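Local coordinates for protein coclaurine N-methyltransferase (Coptis japonica, PDB 6GKV) that catalyses N-methylation of coclaurine and related tetrahydroisoquinolines with S-adenosyl-L-methionine as methyl donor, a step of plant alkaloid biosynthesis, at residues 89-94 with 134-139; 74-79 with 155-160; 195-200 with 224-229; 84-89 with 289-294. All coordinates share one frame; numbering follows the deposited sequence.

Interaction 1: 89-94 with 134-139. With SAH (S-adenosyl-L-homocysteine), chain C.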
# COMPACT_ATOMS: atom_id res chain seq x y z
N ASN A 89 0.07 28.87 -17.26
CA ASN A 89 -1.24 28.38 -16.82
C ASN A 89 -1.47 28.58 -15.32
O ASN A 89 -2.55 28.26 -14.81
CB ASN A 89 -1.42 26.89 -17.16
CG ASN A 89 -0.99 26.54 -18.56
OD1 ASN A 89 0.18 26.22 -18.81
ND2 ASN A 89 -1.92 26.60 -19.50
N LEU A 90 -0.47 29.11 -14.63
CA LEU A 90 -0.60 29.40 -13.21
C LEU A 90 -0.90 28.11 -12.46
O LEU A 90 -1.83 28.03 -11.66
CB LEU A 90 -1.70 30.43 -12.96
CG LEU A 90 -1.61 31.70 -13.81
CD1 LEU A 90 -2.76 32.62 -13.48
CD2 LEU A 90 -0.29 32.39 -13.60
N LYS A 91 -0.10 27.08 -12.74
CA LYS A 91 -0.26 25.81 -12.07
C LYS A 91 0.48 25.87 -10.75
O LYS A 91 1.70 26.00 -10.73
CB LYS A 91 0.26 24.68 -12.95
CG LYS A 91 -0.04 23.27 -12.41
CD LYS A 91 0.41 22.21 -13.41
CE LYS A 91 -0.37 20.93 -13.22
NZ LYS A 91 -0.06 20.31 -11.91
N GLY A 92 -0.26 25.79 -9.65
CA GLY A 92 0.32 25.93 -8.32
C GLY A 92 0.50 24.57 -7.68
O GLY A 92 0.27 24.39 -6.48
N SER A 93 0.92 23.62 -8.51
CA SER A 93 1.11 22.23 -8.12
C SER A 93 2.16 21.57 -9.05
O SER A 93 2.61 22.18 -10.03
CB SER A 93 -0.23 21.48 -8.20
OG SER A 93 -0.86 21.71 -9.46
N CYS A 94 2.53 20.33 -8.75
CA CYS A 94 3.67 19.69 -9.42
C CYS A 94 3.63 19.71 -10.96
O CYS A 94 2.62 19.38 -11.57
CB CYS A 94 3.79 18.24 -8.94
SG CYS A 94 5.30 17.45 -9.46
N GLN A 134 -5.89 28.36 -9.79
CA GLN A 134 -6.18 29.34 -10.83
C GLN A 134 -6.61 28.66 -12.13
O GLN A 134 -6.47 29.23 -13.22
CB GLN A 134 -4.97 30.24 -11.07
CG GLN A 134 -4.76 31.26 -9.96
CD GLN A 134 -4.25 30.63 -8.67
OE1 GLN A 134 -3.54 29.62 -8.70
NE2 GLN A 134 -4.62 31.21 -7.53
N GLY A 135 -7.11 27.44 -12.01
CA GLY A 135 -7.77 26.77 -13.12
C GLY A 135 -6.90 26.29 -14.25
O GLY A 135 -7.40 26.09 -15.36
N ALA A 136 -5.61 26.09 -13.98
CA ALA A 136 -4.68 25.55 -14.96
C ALA A 136 -5.27 24.32 -15.66
O ALA A 136 -5.20 24.20 -16.90
CB ALA A 136 -3.36 25.20 -14.31
N LEU A 137 -5.87 23.43 -14.87
CA LEU A 137 -6.47 22.21 -15.41
C LEU A 137 -7.84 22.46 -16.04
O LEU A 137 -8.12 21.94 -17.12
CB LEU A 137 -6.60 21.15 -14.32
CG LEU A 137 -7.20 19.79 -14.69
CD1 LEU A 137 -6.41 19.07 -15.80
CD2 LEU A 137 -7.29 18.92 -13.44
N THR A 138 -8.68 23.24 -15.37
CA THR A 138 -10.00 23.59 -15.90
C THR A 138 -9.89 24.16 -17.31
O THR A 138 -10.51 23.65 -18.23
CB THR A 138 -10.72 24.60 -14.99
OG1 THR A 138 -11.15 23.94 -13.80
CG2 THR A 138 -11.93 25.19 -15.69
N LEU A 139 -9.07 25.20 -17.46
CA LEU A 139 -8.94 25.88 -18.74
C LEU A 139 -8.36 24.96 -19.82
O LEU A 139 -8.73 25.03 -20.99
CB LEU A 139 -8.06 27.12 -18.58
CG LEU A 139 -8.58 28.03 -17.46
CD1 LEU A 139 -7.71 29.30 -17.25
CD2 LEU A 139 -10.04 28.37 -17.75
N SAH C . -5.46 22.34 -7.81
CA SAH C . -4.78 23.60 -8.07
CB SAH C . -4.25 24.21 -6.78
CG SAH C . -3.78 23.21 -5.72
SD SAH C . -3.39 24.05 -4.16
C SAH C . -3.64 23.44 -9.06
O SAH C . -3.22 22.30 -9.28
OXT SAH C . -3.12 24.42 -9.63
C5' SAH C . -4.91 23.49 -3.34
C4' SAH C . -6.20 24.08 -3.92
O4' SAH C . -7.33 23.62 -3.19
C3' SAH C . -6.24 25.60 -3.85
O3' SAH C . -6.88 26.09 -5.00
C2' SAH C . -7.12 25.93 -2.67
O2' SAH C . -7.79 27.14 -2.93
C1' SAH C . -8.05 24.72 -2.64
N9 SAH C . -8.56 24.41 -1.28
C8 SAH C . -7.85 24.23 -0.12
N7 SAH C . -8.72 23.96 0.88
C5 SAH C . -9.99 23.97 0.38
C6 SAH C . -11.25 23.78 0.94
N6 SAH C . -11.39 23.51 2.25
N1 SAH C . -12.37 23.87 0.14
C2 SAH C . -12.25 24.15 -1.21
N3 SAH C . -11.00 24.34 -1.76
C4 SAH C . -9.89 24.26 -0.98
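Lys91 rests its CB against Ala136 and buries its ammonium among oxygens: NZ donates to Ser93 OG at 2.9 Å and to Cys94 O, also at 2.9 Å, and is hydrogen-bonded as well to the hydroxyl of Tyr115. The chain runs extended to CE and then bends at its last torsion (chi4 -66°), which turns NZ back to the loop it came from. Against the start of helix 136-143 the contact is small and has no hydrogen bond across it. Ala136 CB fits against the loop, 3.2 Å from Asn89 O and 3.8 Å from Asn89 CB. Next to it, Leu90 and Gln134 cross at about a right angle, CB to CB at 3.8 Å. Glu108 of helix 104-118 takes the backbone N-H of both Asn89 and Lys91.

What the loop presents is a grip on the carboxylate of S-adenosyl-L-homocysteine: Gly92 N reaches its OXT at 3.2 Å, and Ser93 OG bonds to its O, although the modelled length there is too short to trust. An alanine in place of Lys91 would keep the CB contact but would probably leave Ser93 OG and Cys94 O without their shared donor and the serine freer to turn. The buried ammonium thus probably orients the hydroxyl that meets the cofactor's carboxylate, and its positive charge probably makes that end of the pocket more hospitable to an anion.

Interaction 2: 74-79 with 155-160. With SAH (S-adenosyl-L-homocysteine), chain C.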
# COMPACT_ATOMS: atom_id res chain seq x y z
N LEU A 74 -2.97 31.60 2.95
CA LEU A 74 -2.57 31.01 1.68
C LEU A 74 -3.80 31.03 0.78
O LEU A 74 -4.90 31.25 1.27
CB LEU A 74 -2.05 29.60 1.92
CG LEU A 74 -1.15 28.88 0.92
CD1 LEU A 74 0.06 29.73 0.55
CD2 LEU A 74 -0.73 27.57 1.56
N TYR A 75 -3.62 30.83 -0.53
CA TYR A 75 -4.76 30.64 -1.46
C TYR A 75 -5.68 31.87 -1.72
O TYR A 75 -6.64 31.77 -2.48
CB TYR A 75 -5.61 29.45 -0.99
CG TYR A 75 -4.83 28.16 -0.96
CD1 TYR A 75 -3.91 27.87 -1.96
CD2 TYR A 75 -4.97 27.26 0.09
CE1 TYR A 75 -3.17 26.72 -1.95
CE2 TYR A 75 -4.23 26.09 0.11
CZ TYR A 75 -3.33 25.83 -0.92
OH TYR A 75 -2.57 24.67 -0.93
N GLU A 76 -5.39 33.00 -1.07
CA GLU A 76 -5.99 34.29 -1.46
C GLU A 76 -4.88 35.21 -1.96
O GLU A 76 -4.74 36.35 -1.52
CB GLU A 76 -6.73 34.96 -0.30
CG GLU A 76 -8.20 34.55 -0.12
CD GLU A 76 -9.05 34.76 -1.36
OE1 GLU A 76 -8.75 35.66 -2.17
OE2 GLU A 76 -10.04 34.03 -1.50
N ILE A 77 -4.08 34.69 -2.89
CA ILE A 77 -2.91 35.40 -3.37
C ILE A 77 -3.24 36.23 -4.60
O ILE A 77 -3.90 35.73 -5.51
CB ILE A 77 -1.77 34.41 -3.72
CG1 ILE A 77 -1.62 33.35 -2.61
CG2 ILE A 77 -0.48 35.19 -4.02
CD1 ILE A 77 -1.40 33.94 -1.20
N PRO A 78 -2.81 37.50 -4.62
CA PRO A 78 -2.97 38.34 -5.81
C PRO A 78 -2.46 37.66 -7.07
O PRO A 78 -1.32 37.19 -7.12
CB PRO A 78 -2.15 39.60 -5.47
CG PRO A 78 -1.35 39.24 -4.26
CD PRO A 78 -2.16 38.23 -3.53
N ILE A 79 -3.32 37.62 -8.08
CA ILE A 79 -3.04 36.93 -9.32
C ILE A 79 -1.80 37.50 -10.01
O ILE A 79 -1.02 36.75 -10.61
CB ILE A 79 -4.28 37.01 -10.26
CG1 ILE A 79 -4.16 36.00 -11.40
CG2 ILE A 79 -4.54 38.44 -10.75
CD1 ILE A 79 -4.44 34.59 -10.96
N ASN A 155 -13.03 27.65 -2.71
CA ASN A 155 -13.53 28.49 -1.62
C ASN A 155 -12.80 29.83 -1.58
O ASN A 155 -12.83 30.55 -0.57
CB ASN A 155 -13.39 27.76 -0.29
CG ASN A 155 -11.94 27.50 0.10
OD1 ASN A 155 -11.04 27.52 -0.75
ND2 ASN A 155 -11.71 27.24 1.38
N SER A 156 -12.15 30.16 -2.69
CA SER A 156 -11.26 31.32 -2.78
C SER A 156 -11.81 32.35 -3.78
O SER A 156 -11.78 32.12 -4.99
CB SER A 156 -9.84 30.87 -3.17
OG SER A 156 -9.04 31.93 -3.63
N VAL A 157 -12.31 33.46 -3.26
CA VAL A 157 -12.91 34.51 -4.09
C VAL A 157 -11.96 35.03 -5.15
O VAL A 157 -12.39 35.54 -6.18
CB VAL A 157 -13.38 35.70 -3.23
CG1 VAL A 157 -14.47 35.26 -2.27
CG2 VAL A 157 -12.20 36.30 -2.48
N SER A 158 -10.66 34.89 -4.90
CA SER A 158 -9.64 35.32 -5.85
C SER A 158 -9.48 34.31 -7.00
O SER A 158 -9.09 34.68 -8.11
CB SER A 158 -8.32 35.53 -5.12
OG SER A 158 -7.22 35.44 -5.99
N GLN A 159 -9.77 33.04 -6.74
CA GLN A 159 -9.61 31.99 -7.76
C GLN A 159 -10.84 31.89 -8.67
O GLN A 159 -10.70 31.66 -9.88
CB GLN A 159 -9.29 30.65 -7.08
CG GLN A 159 -7.91 30.64 -6.41
CD GLN A 159 -7.55 29.32 -5.74
OE1 GLN A 159 -8.31 28.36 -5.78
NE2 GLN A 159 -6.36 29.26 -5.13
N LYS A 160 -12.03 32.09 -8.12
CA LYS A 160 -13.23 32.23 -8.94
C LYS A 160 -13.12 33.46 -9.84
O LYS A 160 -13.62 33.46 -10.99
CB LYS A 160 -14.47 32.34 -8.06
CG LYS A 160 -15.80 32.29 -8.80
CD LYS A 160 -16.94 32.71 -7.88
CE LYS A 160 -18.30 32.33 -8.43
NZ LYS A 160 -18.51 32.86 -9.80
N SAH C . -5.46 22.34 -7.81
CA SAH C . -4.78 23.60 -8.07
CB SAH C . -4.25 24.21 -6.78
CG SAH C . -3.78 23.21 -5.72
SD SAH C . -3.39 24.05 -4.16
C SAH C . -3.64 23.44 -9.06
O SAH C . -3.22 22.30 -9.28
OXT SAH C . -3.12 24.42 -9.63
C5' SAH C . -4.91 23.49 -3.34
C4' SAH C . -6.20 24.08 -3.92
O4' SAH C . -7.33 23.62 -3.19
C3' SAH C . -6.24 25.60 -3.85
O3' SAH C . -6.88 26.09 -5.00
C2' SAH C . -7.12 25.93 -2.67
O2' SAH C . -7.79 27.14 -2.93
C1' SAH C . -8.05 24.72 -2.64
N9 SAH C . -8.56 24.41 -1.28
C8 SAH C . -7.85 24.23 -0.12
N7 SAH C . -8.72 23.96 0.88
C5 SAH C . -9.99 23.97 0.38
C6 SAH C . -11.25 23.78 0.94
N6 SAH C . -11.39 23.51 2.25
N1 SAH C . -12.37 23.87 0.14
C2 SAH C . -12.25 24.15 -1.21
N3 SAH C . -11.00 24.34 -1.76
C4 SAH C . -9.89 24.26 -0.98
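Ser156 OG donates to Tyr75 O at 2.7 Å, tying the loop ahead of helix 79-85 to the turn between strand 149-154 and helix 157-168 of the Rossmann-like methyltransferase fold. The donor lies nearly along the C=O axis of Tyr75. With OG anti to its own backbone N (chi1 164°), the same oxygen also N-caps the helix, accepting a weak bond from Gln159 N.

The tight part lies inward, around the cofactor. The Tyr75 ring is sandwiched flat, with Leu74 CG over the centre of one face and the ribose of S-adenosyl-L-homocysteine over the other, where C2' stands 3.6 Å above the plane. The phenol oxygen is hydrogen-bonded to His202, whose ring stands nearly perpendicular to that of the tyrosine. Gln159 runs extended beyond CG to the sugar hydroxyls; its OE1 accepts from O3' at 2.8 Å and from O2' at 3.1 Å, though the position of OE1 is somewhat doubtful. Gln134 packs beside this side chain.

Outward, the contact is more exposed and held by less certain bonds. Glu76 bends at chi2 and brings its carboxylate to the first turn of the helix, with OE2 2.9 Å from Val157 N; the exposed Val157 crosses it at about a right angle, its CG2 against the carboxylate. Helix N-terminal amides would probably steady that negative charge, which has the like charge of Asp71 close by. Ser158 OG adds a weak bond to Ile77 O at 3.4 Å. Back in the pocket, the hydroxyl oxygen OH of Tyr75 comes within 3.4 Å of the cofactor's sulfur, SD.

Interaction 3: 195-200 with 224-229. With SAH (S-adenosyl-L-homocysteine), chain C; F2W (6,7-dimethoxy-2-methyl-1,2,3,4-tetrahydroisoquinolin-2-ium), chain D.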
# COMPACT_ATOMS: atom_id res chain seq x y z
N LEU A 195 -11.62 15.47 -10.86
CA LEU A 195 -10.18 15.63 -10.77
C LEU A 195 -9.84 16.36 -9.49
O LEU A 195 -10.40 17.41 -9.22
CB LEU A 195 -9.67 16.39 -11.98
CG LEU A 195 -10.07 15.76 -13.31
CD1 LEU A 195 -9.79 16.71 -14.44
CD2 LEU A 195 -9.29 14.48 -13.50
N VAL A 196 -8.94 15.79 -8.71
CA VAL A 196 -8.52 16.39 -7.46
C VAL A 196 -7.01 16.52 -7.39
O VAL A 196 -6.32 15.54 -7.09
CB VAL A 196 -9.01 15.57 -6.25
CG1 VAL A 196 -8.70 16.33 -4.94
CG2 VAL A 196 -10.51 15.30 -6.34
N ILE A 197 -6.49 17.71 -7.65
CA ILE A 197 -5.04 17.91 -7.68
C ILE A 197 -4.52 18.62 -6.43
O ILE A 197 -4.59 19.84 -6.31
CB ILE A 197 -4.61 18.71 -8.93
CG1 ILE A 197 -5.27 18.11 -10.17
CG2 ILE A 197 -3.06 18.72 -9.08
CD1 ILE A 197 -5.00 16.62 -10.34
N GLU A 198 -3.99 17.82 -5.51
CA GLU A 198 -3.30 18.31 -4.32
C GLU A 198 -4.23 19.12 -3.44
O GLU A 198 -3.99 20.28 -3.18
CB GLU A 198 -2.04 19.11 -4.71
CG GLU A 198 -0.97 18.23 -5.36
CD GLU A 198 0.34 18.94 -5.63
OE1 GLU A 198 0.61 19.98 -4.99
OE2 GLU A 198 1.09 18.45 -6.50
N LEU A 199 -5.31 18.48 -2.99
CA LEU A 199 -6.30 19.12 -2.14
C LEU A 199 -6.35 18.42 -0.78
O LEU A 199 -6.45 19.07 0.26
CB LEU A 199 -7.67 19.08 -2.79
CG LEU A 199 -8.84 19.50 -1.89
CD1 LEU A 199 -8.83 21.01 -1.67
CD2 LEU A 199 -10.17 19.03 -2.46
N PHE A 200 -6.24 17.10 -0.82
CA PHE A 200 -6.38 16.24 0.36
C PHE A 200 -5.38 16.51 1.45
O PHE A 200 -5.66 16.27 2.63
CB PHE A 200 -6.28 14.75 -0.04
CG PHE A 200 -7.53 14.19 -0.64
CD1 PHE A 200 -8.43 15.01 -1.32
CD2 PHE A 200 -7.85 12.85 -0.46
CE1 PHE A 200 -9.62 14.49 -1.86
CE2 PHE A 200 -9.05 12.33 -0.99
CZ PHE A 200 -9.93 13.14 -1.69
N PHE A 224 -9.89 10.95 -10.38
CA PHE A 224 -8.43 10.99 -10.47
C PHE A 224 -7.83 11.90 -9.38
O PHE A 224 -8.22 13.07 -9.23
CB PHE A 224 -7.97 11.45 -11.84
CG PHE A 224 -6.47 11.60 -11.94
CD1 PHE A 224 -5.65 10.48 -12.05
CD2 PHE A 224 -5.88 12.85 -11.89
CE1 PHE A 224 -4.27 10.61 -12.13
CE2 PHE A 224 -4.50 12.98 -11.96
CZ PHE A 224 -3.69 11.86 -12.09
N LEU A 225 -6.86 11.36 -8.65
CA LEU A 225 -6.24 12.07 -7.52
C LEU A 225 -4.73 12.23 -7.63
O LEU A 225 -4.03 11.27 -7.91
CB LEU A 225 -6.56 11.35 -6.22
CG LEU A 225 -5.82 11.86 -4.99
CD1 LEU A 225 -6.31 13.24 -4.68
CD2 LEU A 225 -6.05 10.93 -3.80
N GLU A 226 -4.23 13.43 -7.38
CA GLU A 226 -2.81 13.65 -7.17
C GLU A 226 -2.57 14.20 -5.76
O GLU A 226 -3.23 15.15 -5.33
CB GLU A 226 -2.22 14.60 -8.21
CG GLU A 226 -0.69 14.81 -8.05
CD GLU A 226 -0.12 15.88 -8.99
OE1 GLU A 226 0.11 15.57 -10.18
OE2 GLU A 226 0.10 17.02 -8.55
N HIS A 227 -1.62 13.58 -5.05
CA HIS A 227 -1.18 14.11 -3.78
C HIS A 227 0.30 13.93 -3.65
O HIS A 227 0.84 12.92 -4.10
CB HIS A 227 -1.88 13.43 -2.61
CG HIS A 227 -1.63 11.96 -2.54
ND1 HIS A 227 -0.66 11.41 -1.73
CD2 HIS A 227 -2.25 10.92 -3.15
CE1 HIS A 227 -0.69 10.09 -1.85
NE2 HIS A 227 -1.65 9.77 -2.70
N ILE A 228 0.98 14.89 -3.05
CA ILE A 228 2.38 14.69 -2.79
C ILE A 228 2.43 13.67 -1.65
O ILE A 228 1.44 13.48 -0.96
CB ILE A 228 3.09 16.02 -2.45
CG1 ILE A 228 2.34 16.76 -1.35
CG2 ILE A 228 3.14 16.88 -3.69
CD1 ILE A 228 2.71 16.36 0.04
N CYS A 229 3.57 12.99 -1.47
CA CYS A 229 3.67 11.97 -0.43
C CYS A 229 5.10 11.73 -0.02
O CYS A 229 6.03 12.27 -0.64
CB CYS A 229 3.07 10.66 -0.93
SG CYS A 229 4.05 9.98 -2.27
N SAH C . -5.46 22.34 -7.81
CA SAH C . -4.78 23.60 -8.07
CB SAH C . -4.25 24.21 -6.78
CG SAH C . -3.78 23.21 -5.72
SD SAH C . -3.39 24.05 -4.16
C SAH C . -3.64 23.44 -9.06
O SAH C . -3.22 22.30 -9.28
OXT SAH C . -3.12 24.42 -9.63
C5' SAH C . -4.91 23.49 -3.34
C4' SAH C . -6.20 24.08 -3.92
O4' SAH C . -7.33 23.62 -3.19
C3' SAH C . -6.24 25.60 -3.85
O3' SAH C . -6.88 26.09 -5.00
C2' SAH C . -7.12 25.93 -2.67
O2' SAH C . -7.79 27.14 -2.93
C1' SAH C . -8.05 24.72 -2.64
N9 SAH C . -8.56 24.41 -1.28
C8 SAH C . -7.85 24.23 -0.12
N7 SAH C . -8.72 23.96 0.88
C5 SAH C . -9.99 23.97 0.38
C6 SAH C . -11.25 23.78 0.94
N6 SAH C . -11.39 23.51 2.25
N1 SAH C . -12.37 23.87 0.14
C2 SAH C . -12.25 24.15 -1.21
N3 SAH C . -11.00 24.34 -1.76
C4 SAH C . -9.89 24.26 -0.98
CAM F2W D . 6.60 23.70 -1.52
OAK F2W D . 6.25 22.57 -0.69
CAB F2W D . 4.95 22.20 -0.91
CAA F2W D . 4.12 22.82 -1.84
CAF F2W D . 2.81 22.37 -1.97
CAJ F2W D . 1.92 22.90 -2.89
CAI F2W D . 0.40 22.73 -2.62
NAH F2W D . 0.21 21.27 -2.53
CAO F2W D . -1.17 21.17 -2.01
CAG F2W D . 1.05 20.98 -1.37
CAE F2W D . 2.37 21.29 -1.26
CAD F2W D . 3.19 20.68 -0.31
CAC F2W D . 4.50 21.12 -0.17
OAL F2W D . 5.39 20.60 0.73
CAN F2W D . 5.00 19.48 1.54
O HOH W 1 -4.80 15.62 -3.15
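Glu198, just past the end of strand 191-197, and Glu226 of the neighbouring parallel strand 221-230 run side by side, pointing the same way, in the methyltransferase sheet region. Three backbone bonds join the segments: Val196 N to Phe224 O, Glu226 N to Val196 O, and Glu198 N to Glu226 O.

Followed outward, Glu198 starts with CB 3.5 Å from CAO, the N-methyl carbon of the bound N-methylheliamine. CG passes 3.6 Å from Glu226 OE2. Beyond CD the carboxylate divides: OE1 accepts from the ligand's amine NAH at 2.8 Å, while OE2 lies 2.7 Å from Glu226 OE2 and takes the N-H of Cys94. The two carboxylate planes are turned 42° apart. Glu226 is itself anchored, its OE1 hydrogen-bonded to Tyr115 and His346.

On the other side of the sheet Leu225 CD1 sits over the centre of the Phe200 ring in a CH-pi contact, 4.3 Å from its centroid. At the end of the strand, Ile197 O accepts from the cofactor's amino N at 3.0 Å.

Glu226 therefore acts as a second-shell residue for Glu198, which grips the amine while the methyl carbon CAO lies 4.2 Å from the cofactor's SD, consistent with a complex caught after methyl transfer.

Interaction 4: 84-89 with 289-294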
# COMPACT_ATOMS: atom_id res chain seq x y z
N ILE A 84 3.82 36.00 -12.36
CA ILE A 84 5.26 36.17 -12.36
C ILE A 84 5.96 34.90 -11.84
O ILE A 84 6.90 34.39 -12.47
CB ILE A 84 5.65 37.39 -11.53
CG1 ILE A 84 5.08 38.66 -12.16
CG2 ILE A 84 7.16 37.53 -11.44
CD1 ILE A 84 5.19 39.88 -11.28
N MET A 85 5.50 34.40 -10.70
CA MET A 85 6.14 33.23 -10.12
C MET A 85 5.77 31.95 -10.87
O MET A 85 6.65 31.15 -11.17
CB MET A 85 5.79 33.09 -8.64
CG MET A 85 6.65 32.05 -7.95
SD MET A 85 6.34 31.85 -6.19
CE MET A 85 4.92 30.75 -6.19
N ASN A 86 4.48 31.76 -11.18
CA ASN A 86 4.04 30.57 -11.90
C ASN A 86 4.26 30.76 -13.40
O ASN A 86 4.52 31.88 -13.85
CB ASN A 86 2.56 30.26 -11.63
CG ASN A 86 2.27 29.94 -10.17
OD1 ASN A 86 3.17 29.94 -9.32
ND2 ASN A 86 1.00 29.67 -9.87
N GLY A 87 4.15 29.67 -14.16
CA GLY A 87 4.23 29.72 -15.62
C GLY A 87 2.93 30.18 -16.25
O GLY A 87 2.08 30.75 -15.56
N SER A 88 2.76 29.92 -17.54
CA SER A 88 1.62 30.45 -18.32
C SER A 88 0.22 30.06 -17.85
O SER A 88 -0.73 30.82 -18.06
CB SER A 88 1.74 30.03 -19.78
OG SER A 88 2.74 30.74 -20.45
N ASN A 89 0.07 28.87 -17.26
CA ASN A 89 -1.24 28.38 -16.82
C ASN A 89 -1.47 28.58 -15.32
O ASN A 89 -2.55 28.26 -14.81
CB ASN A 89 -1.42 26.89 -17.16
CG ASN A 89 -0.99 26.54 -18.56
OD1 ASN A 89 0.18 26.22 -18.81
ND2 ASN A 89 -1.92 26.60 -19.50
N GLU A 289 11.93 25.09 -8.11
CA GLU A 289 13.19 25.73 -8.51
C GLU A 289 12.96 26.73 -9.63
O GLU A 289 13.64 27.75 -9.71
CB GLU A 289 14.22 24.67 -8.95
CG GLU A 289 15.54 25.21 -9.47
CD GLU A 289 16.51 24.10 -9.94
OE1 GLU A 289 16.05 22.97 -10.21
OE2 GLU A 289 17.73 24.38 -10.06
N GLU A 290 12.01 26.44 -10.50
CA GLU A 290 11.76 27.33 -11.63
C GLU A 290 10.99 28.55 -11.14
O GLU A 290 11.15 29.65 -11.66
CB GLU A 290 11.03 26.59 -12.76
CG GLU A 290 11.89 25.52 -13.46
CD GLU A 290 13.06 26.10 -14.26
OE1 GLU A 290 12.84 27.06 -15.02
OE2 GLU A 290 14.20 25.60 -14.12
N TRP A 291 10.15 28.32 -10.13
CA TRP A 291 9.40 29.36 -9.47
C TRP A 291 10.35 30.35 -8.78
O TRP A 291 10.21 31.57 -8.90
CB TRP A 291 8.44 28.76 -8.44
CG TRP A 291 7.24 28.07 -9.01
CD1 TRP A 291 6.74 28.21 -10.27
CD2 TRP A 291 6.37 27.15 -8.33
NE1 TRP A 291 5.61 27.42 -10.42
CE2 TRP A 291 5.37 26.76 -9.24
CE3 TRP A 291 6.35 26.60 -7.04
CZ2 TRP A 291 4.35 25.87 -8.91
CZ3 TRP A 291 5.34 25.71 -6.70
CH2 TRP A 291 4.35 25.36 -7.63
N LEU A 292 11.32 29.79 -8.06
CA LEU A 292 12.30 30.59 -7.34
C LEU A 292 13.14 31.46 -8.29
O LEU A 292 13.34 32.64 -8.02
CB LEU A 292 13.21 29.68 -6.52
CG LEU A 292 14.40 30.33 -5.82
CD1 LEU A 292 13.92 31.34 -4.78
CD2 LEU A 292 15.31 29.26 -5.19
N LYS A 293 13.61 30.88 -9.40
CA LYS A 293 14.32 31.67 -10.43
C LYS A 293 13.47 32.84 -10.89
O LYS A 293 13.99 33.91 -11.17
CB LYS A 293 14.67 30.82 -11.65
CG LYS A 293 15.90 29.92 -11.53
CD LYS A 293 16.01 29.01 -12.78
CE LYS A 293 16.97 27.85 -12.57
NZ LYS A 293 16.85 26.80 -13.63
N ARG A 294 12.16 32.62 -10.99
CA ARG A 294 11.27 33.65 -11.49
C ARG A 294 11.06 34.77 -10.50
O ARG A 294 10.88 35.91 -10.90
CB ARG A 294 9.93 33.04 -11.89
CG ARG A 294 10.03 32.31 -13.20
CD ARG A 294 8.78 31.52 -13.54
NE ARG A 294 8.92 30.97 -14.88
CZ ARG A 294 8.24 31.39 -15.93
NH1 ARG A 294 7.34 32.35 -15.81
NH2 ARG A 294 8.46 30.83 -17.11
O HOH W 2 3.93 26.84 -12.27
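Met85 and Trp291 meet where helix 79-85 ends against helix 281-297. The apolar part comes first: Met85 CG packs on Trp291 CB at 3.8 Å, and the thioether makes an oblique Met-aromatic contact with the indole, SD lying 5.4 Å from the centroid of the five-membered ring. A bend at chi3 (82°) brings the methyl CE over the ring toward its rim.

Polar groups meet both face and edge of the indole. The Asn86 amide lies over the same face as CE, tilted 27° from the indole plane, with OD1 3.6 Å above the ring and also displaced to the rim. At the edge, Trp291 NE1 donates in the ring plane to a water at 2.6 Å, and that water also accepts a weak bond from Gly87 N. An alanine in place of Trp291 would probably leave this water without its indole donor and open a gap beside Asn86, Met85 and the nearby Gly92.

The third kind is packing of methylenes and guanidinium on backbone, made by Arg294. Extended from CG to NE, it brings its methylenes against the last carbonyls of the helix, CB 3.4 Å from Ile84 O and CD 3.2 Å from Met85 O, and its guanidinium places one face over Gly87 CA. Asp105 is a long, weak ionic partner. A cation beside carbonyls at a helix C-terminus would probably be favourable electrostatically, so this junction combines indole packing with charge near the cofactor-binding loop.

From the N terminus, residues 74-79 open interaction 2, 84-89 open interaction 4 and 89-94 open interaction 1, the last two sharing Asn89. Interaction 1 closes first, at 134-139, and so falls within the spans of both 2 and 4. Interaction 2 closes next, at 155-160, and crosses interaction 4. Interaction 3 opens and shuts between 195 and 229, in series after 1 and 2 but inside the long span that 4 completes at 289-294. Together they tie the segments flanking helix 79-85 to two Rossmann helix starts and to helix 281-297, while 3 joins central strands; interactions 1, 2 and 3 all touch the cofactor.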